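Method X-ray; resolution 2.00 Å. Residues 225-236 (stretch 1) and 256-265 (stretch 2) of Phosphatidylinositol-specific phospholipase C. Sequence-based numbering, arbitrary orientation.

Stretch 1 (225-236) TPRQYAAALNNK
Stretch 2, residues 256-265: IMDFPEKQTI

Stretch 1 is a helix from P226 through K236, entered from T225 (phi/psi -86/163), which sits at the N-cap. T225 OG1 (chi1 p) accepts a weak capping bond from Q228 N at 3.3 Å, and T225 N returns a stronger one to Q228 OE1 at 2.8 Å. Beyond the cap the backbone is regular, with N234 N to A230 O at 3.0 Å typical of its i-to-i+4 bonds. Stretch 2 leaves a strand at I256 and M257 (-123/163), stays extended through D258 (-108/142), turns at F259 with a left-handed 45/52, and extends again through P260 and E261 before a new helix starts at K262. E261 is its N-cap. The register is set by two CA pairs: A230 CA to D258 CA at 6.0 Å and N234 CA to P260 CA at 7.1 Å. Four residues on one side and two on the other advance together, so the D258 to P260 segment follows one helix face, that of P226, A230 and N234, whose CA-to-CB bonds all point toward it.

The backbones approach closely at A230, whose methyl packs against the D258 main chain. A230 CB reaches D258 O at 3.4 Å and F259 CB at 4.3 Å, while P226 CB lies 3.7 Å from D258 OD2.

N234, buried, with chi1 m and chi2 -5°, hydrogen bonds directly across the contact. Its ND2 donates to D258 O at 3.0 Å and a nearly straight 169°; a side-chain carboxamide thus bonds to a main-chain carbonyl.

The aromatic contact lies nearer the start of the helix. F259 (chi1 m, chi2 -79°) presents one ring face to R227, whose t, p, p chi angles, with chi4 at 164°, fold the chain over it. The guanidinium stacks flat, planes at 17° and centres 4.0 Å apart, with R227 CZ 3.5 Å from F259 CE1. This cation-pi contact is off-centre; R227 CD sits more squarely over the face, 4.0 Å from the F259 ring centroid and 8° off its normal. Charge and aliphatic arm therefore share one ring, whose edge meets P226 C and A230 CB.

Water completes the polar matching. Water 1 donates to P226 O at 2.9 Å and to D258 OD2 at 2.7 Å. Water 2 donates to N234 OD1 and accepts from D258 N, both at 2.8 Å, so the amide's two ends serve the same residue, one directly and one through solvent. Water 3 accepts from N234 ND2 at 3.3 Å and E261 N at 3.0 Å, and donates to T264 OG1 (chi1 m) at 2.9 Å, tying the first helix to the start of the second.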

# COMPACT_ATOMS: atom_id res chain seq x y z
N THR A 225 10.94 17.78 -5.52
CA THR A 225 9.57 17.28 -5.59
C THR A 225 9.48 15.76 -5.63
O THR A 225 10.48 15.09 -5.91
CB THR A 225 8.85 17.83 -6.85
OG1 THR A 225 9.45 17.27 -8.03
CG2 THR A 225 8.93 19.34 -6.90
N PRO A 226 8.29 15.20 -5.35
CA PRO A 226 8.12 13.74 -5.38
C PRO A 226 8.55 13.18 -6.74
O PRO A 226 9.17 12.12 -6.81
CB PRO A 226 6.62 13.57 -5.16
CG PRO A 226 6.30 14.71 -4.23
CD PRO A 226 7.06 15.85 -4.85
N ARG A 227 8.25 13.92 -7.80
CA ARG A 227 8.60 13.51 -9.16
C ARG A 227 10.12 13.41 -9.34
O ARG A 227 10.61 12.49 -9.98
CB ARG A 227 8.00 14.49 -10.17
CG ARG A 227 8.47 14.29 -11.61
CD ARG A 227 7.63 13.27 -12.35
NE ARG A 227 6.33 13.82 -12.73
CZ ARG A 227 5.53 13.28 -13.65
NH1 ARG A 227 5.89 12.16 -14.28
NH2 ARG A 227 4.35 13.83 -13.92
N GLN A 228 10.85 14.36 -8.76
CA GLN A 228 12.31 14.36 -8.86
C GLN A 228 12.94 13.20 -8.10
O GLN A 228 13.82 12.52 -8.63
CB GLN A 228 12.88 15.69 -8.37
CG GLN A 228 12.55 16.85 -9.28
CD GLN A 228 13.03 18.16 -8.73
OE1 GLN A 228 12.54 18.63 -7.70
NE2 GLN A 228 14.02 18.76 -9.39
N TYR A 229 12.48 12.95 -6.87
CA TYR A 229 12.99 11.85 -6.06
C TYR A 229 12.80 10.51 -6.76
O TYR A 229 13.72 9.68 -6.78
CB TYR A 229 12.28 11.80 -4.71
CG TYR A 229 12.94 12.59 -3.61
CD1 TYR A 229 14.10 12.13 -2.99
CD2 TYR A 229 12.38 13.78 -3.15
CE1 TYR A 229 14.69 12.83 -1.94
CE2 TYR A 229 12.96 14.49 -2.10
CZ TYR A 229 14.12 14.01 -1.50
OH TYR A 229 14.71 14.70 -0.46
N ALA A 230 11.60 10.29 -7.30
CA ALA A 230 11.25 9.05 -7.98
C ALA A 230 12.11 8.82 -9.21
O ALA A 230 12.52 7.69 -9.48
CB ALA A 230 9.77 9.06 -8.36
N ALA A 231 12.39 9.89 -9.95
CA ALA A 231 13.21 9.81 -11.14
C ALA A 231 14.64 9.37 -10.80
O ALA A 231 15.30 8.69 -11.58
CB ALA A 231 13.23 11.14 -11.85
N ALA A 232 15.10 9.74 -9.61
CA ALA A 232 16.44 9.36 -9.17
C ALA A 232 16.47 7.97 -8.54
O ALA A 232 17.33 7.16 -8.87
CB ALA A 232 16.97 10.38 -8.17
N LEU A 233 15.48 7.69 -7.69
CA LEU A 233 15.39 6.45 -6.93
C LEU A 233 14.80 5.16 -7.51
O LEU A 233 15.36 4.09 -7.28
CB LEU A 233 14.73 6.73 -5.59
CG LEU A 233 15.56 7.60 -4.65
CD1 LEU A 233 14.70 8.21 -3.56
CD2 LEU A 233 16.68 6.76 -4.07
N ASN A 234 13.67 5.25 -8.20
CA ASN A 234 13.03 4.05 -8.74
C ASN A 234 13.94 3.15 -9.55
O ASN A 234 13.91 1.93 -9.40
CB ASN A 234 11.78 4.41 -9.56
CG ASN A 234 10.66 4.96 -8.70
OD1 ASN A 234 10.75 4.98 -7.48
ND2 ASN A 234 9.58 5.40 -9.35
N ASN A 235 14.78 3.75 -10.39
CA ASN A 235 15.72 2.99 -11.21
C ASN A 235 16.81 2.32 -10.38
O ASN A 235 17.18 1.17 -10.63
CB ASN A 235 16.35 3.90 -12.26
CG ASN A 235 15.96 3.52 -13.66
OD1 ASN A 235 16.76 2.96 -14.41
ND2 ASN A 235 14.71 3.80 -14.02
N LYS A 236 17.32 3.05 -9.39
CA LYS A 236 18.36 2.53 -8.52
C LYS A 236 17.81 1.33 -7.76
O LYS A 236 18.48 0.30 -7.64
CB LYS A 236 18.83 3.60 -7.54
CG LYS A 236 19.60 4.72 -8.22
CD LYS A 236 19.92 5.86 -7.26
CE LYS A 236 20.90 5.44 -6.18
NZ LYS A 236 22.17 4.93 -6.77
N ILE A 256 7.05 0.64 -1.65
CA ILE A 256 6.08 1.71 -1.88
C ILE A 256 6.67 2.90 -2.64
O ILE A 256 7.51 3.63 -2.12
CB ILE A 256 5.49 2.15 -0.51
CG1 ILE A 256 5.14 0.89 0.31
CG2 ILE A 256 4.25 2.97 -0.71
CD1 ILE A 256 4.76 1.17 1.72
N MET A 257 6.15 3.14 -3.85
CA MET A 257 6.67 4.18 -4.72
C MET A 257 5.74 5.29 -5.22
O MET A 257 4.50 5.19 -5.17
CB MET A 257 7.25 3.51 -5.98
CG MET A 257 8.17 2.34 -5.71
SD MET A 257 8.41 1.32 -7.16
CE MET A 257 6.96 0.25 -7.06
N ASP A 258 6.38 6.35 -5.71
CA ASP A 258 5.73 7.49 -6.33
C ASP A 258 6.11 7.28 -7.80
O ASP A 258 7.22 6.80 -8.08
CB ASP A 258 6.36 8.82 -5.90
CG ASP A 258 5.89 9.28 -4.55
OD1 ASP A 258 4.80 8.88 -4.11
OD2 ASP A 258 6.63 10.09 -3.94
N PHE A 259 5.19 7.57 -8.71
CA PHE A 259 5.41 7.44 -10.15
C PHE A 259 6.10 6.15 -10.61
O PHE A 259 7.10 6.19 -11.33
CB PHE A 259 6.21 8.65 -10.66
CG PHE A 259 5.54 9.97 -10.43
CD1 PHE A 259 4.51 10.38 -11.26
CD2 PHE A 259 5.96 10.81 -9.41
CE1 PHE A 259 3.91 11.63 -11.08
CE2 PHE A 259 5.37 12.05 -9.22
CZ PHE A 259 4.34 12.46 -10.06
N PRO A 260 5.59 4.97 -10.20
CA PRO A 260 6.25 3.75 -10.65
C PRO A 260 5.98 3.45 -12.11
O PRO A 260 4.88 3.69 -12.60
CB PRO A 260 5.61 2.69 -9.76
CG PRO A 260 4.21 3.22 -9.57
CD PRO A 260 4.47 4.67 -9.29
N GLU A 261 7.00 2.97 -12.81
CA GLU A 261 6.85 2.60 -14.22
C GLU A 261 6.45 1.14 -14.33
O GLU A 261 6.75 0.33 -13.44
CB GLU A 261 8.16 2.85 -14.96
CG GLU A 261 8.53 4.31 -15.04
CD GLU A 261 9.72 4.55 -15.92
OE1 GLU A 261 10.86 4.23 -15.50
OE2 GLU A 261 9.53 5.06 -17.05
N LYS A 262 5.75 0.81 -15.41
CA LYS A 262 5.28 -0.56 -15.67
C LYS A 262 6.42 -1.57 -15.56
O LYS A 262 6.24 -2.67 -15.05
CB LYS A 262 4.69 -0.64 -17.08
CG LYS A 262 3.57 0.33 -17.41
CD LYS A 262 2.21 -0.23 -17.04
CE LYS A 262 1.09 0.58 -17.69
NZ LYS A 262 1.11 0.48 -19.18
N GLN A 263 7.59 -1.17 -16.06
CA GLN A 263 8.81 -1.98 -16.07
C GLN A 263 9.28 -2.32 -14.65
O GLN A 263 9.56 -3.48 -14.33
CB GLN A 263 9.92 -1.21 -16.79
CG GLN A 263 11.27 -1.91 -16.87
CD GLN A 263 11.37 -2.84 -18.06
OE1 GLN A 263 10.66 -3.85 -18.15
NE2 GLN A 263 12.25 -2.50 -19.00
N THR A 264 9.36 -1.29 -13.82
CA THR A 264 9.80 -1.43 -12.44
C THR A 264 8.86 -2.34 -11.65
O THR A 264 9.31 -3.16 -10.86
CB THR A 264 9.86 -0.05 -11.74
OG1 THR A 264 10.55 0.88 -12.57
CG2 THR A 264 10.60 -0.17 -10.41
N ILE A 265 7.56 -2.18 -11.88
CA ILE A 265 6.55 -2.98 -11.19
C ILE A 265 6.71 -4.46 -11.55
O ILE A 265 6.66 -5.32 -10.67
CB ILE A 265 5.13 -2.49 -11.54
CG1 ILE A 265 4.95 -1.04 -11.08
CG2 ILE A 265 4.08 -3.38 -10.88
CD1 ILE A 265 3.71 -0.35 -11.63
O HOH W 1 9.21 10.33 -4.57
O HOH W 2 9.18 6.33 -5.58
O HOH W 3 9.85 3.70 -12.15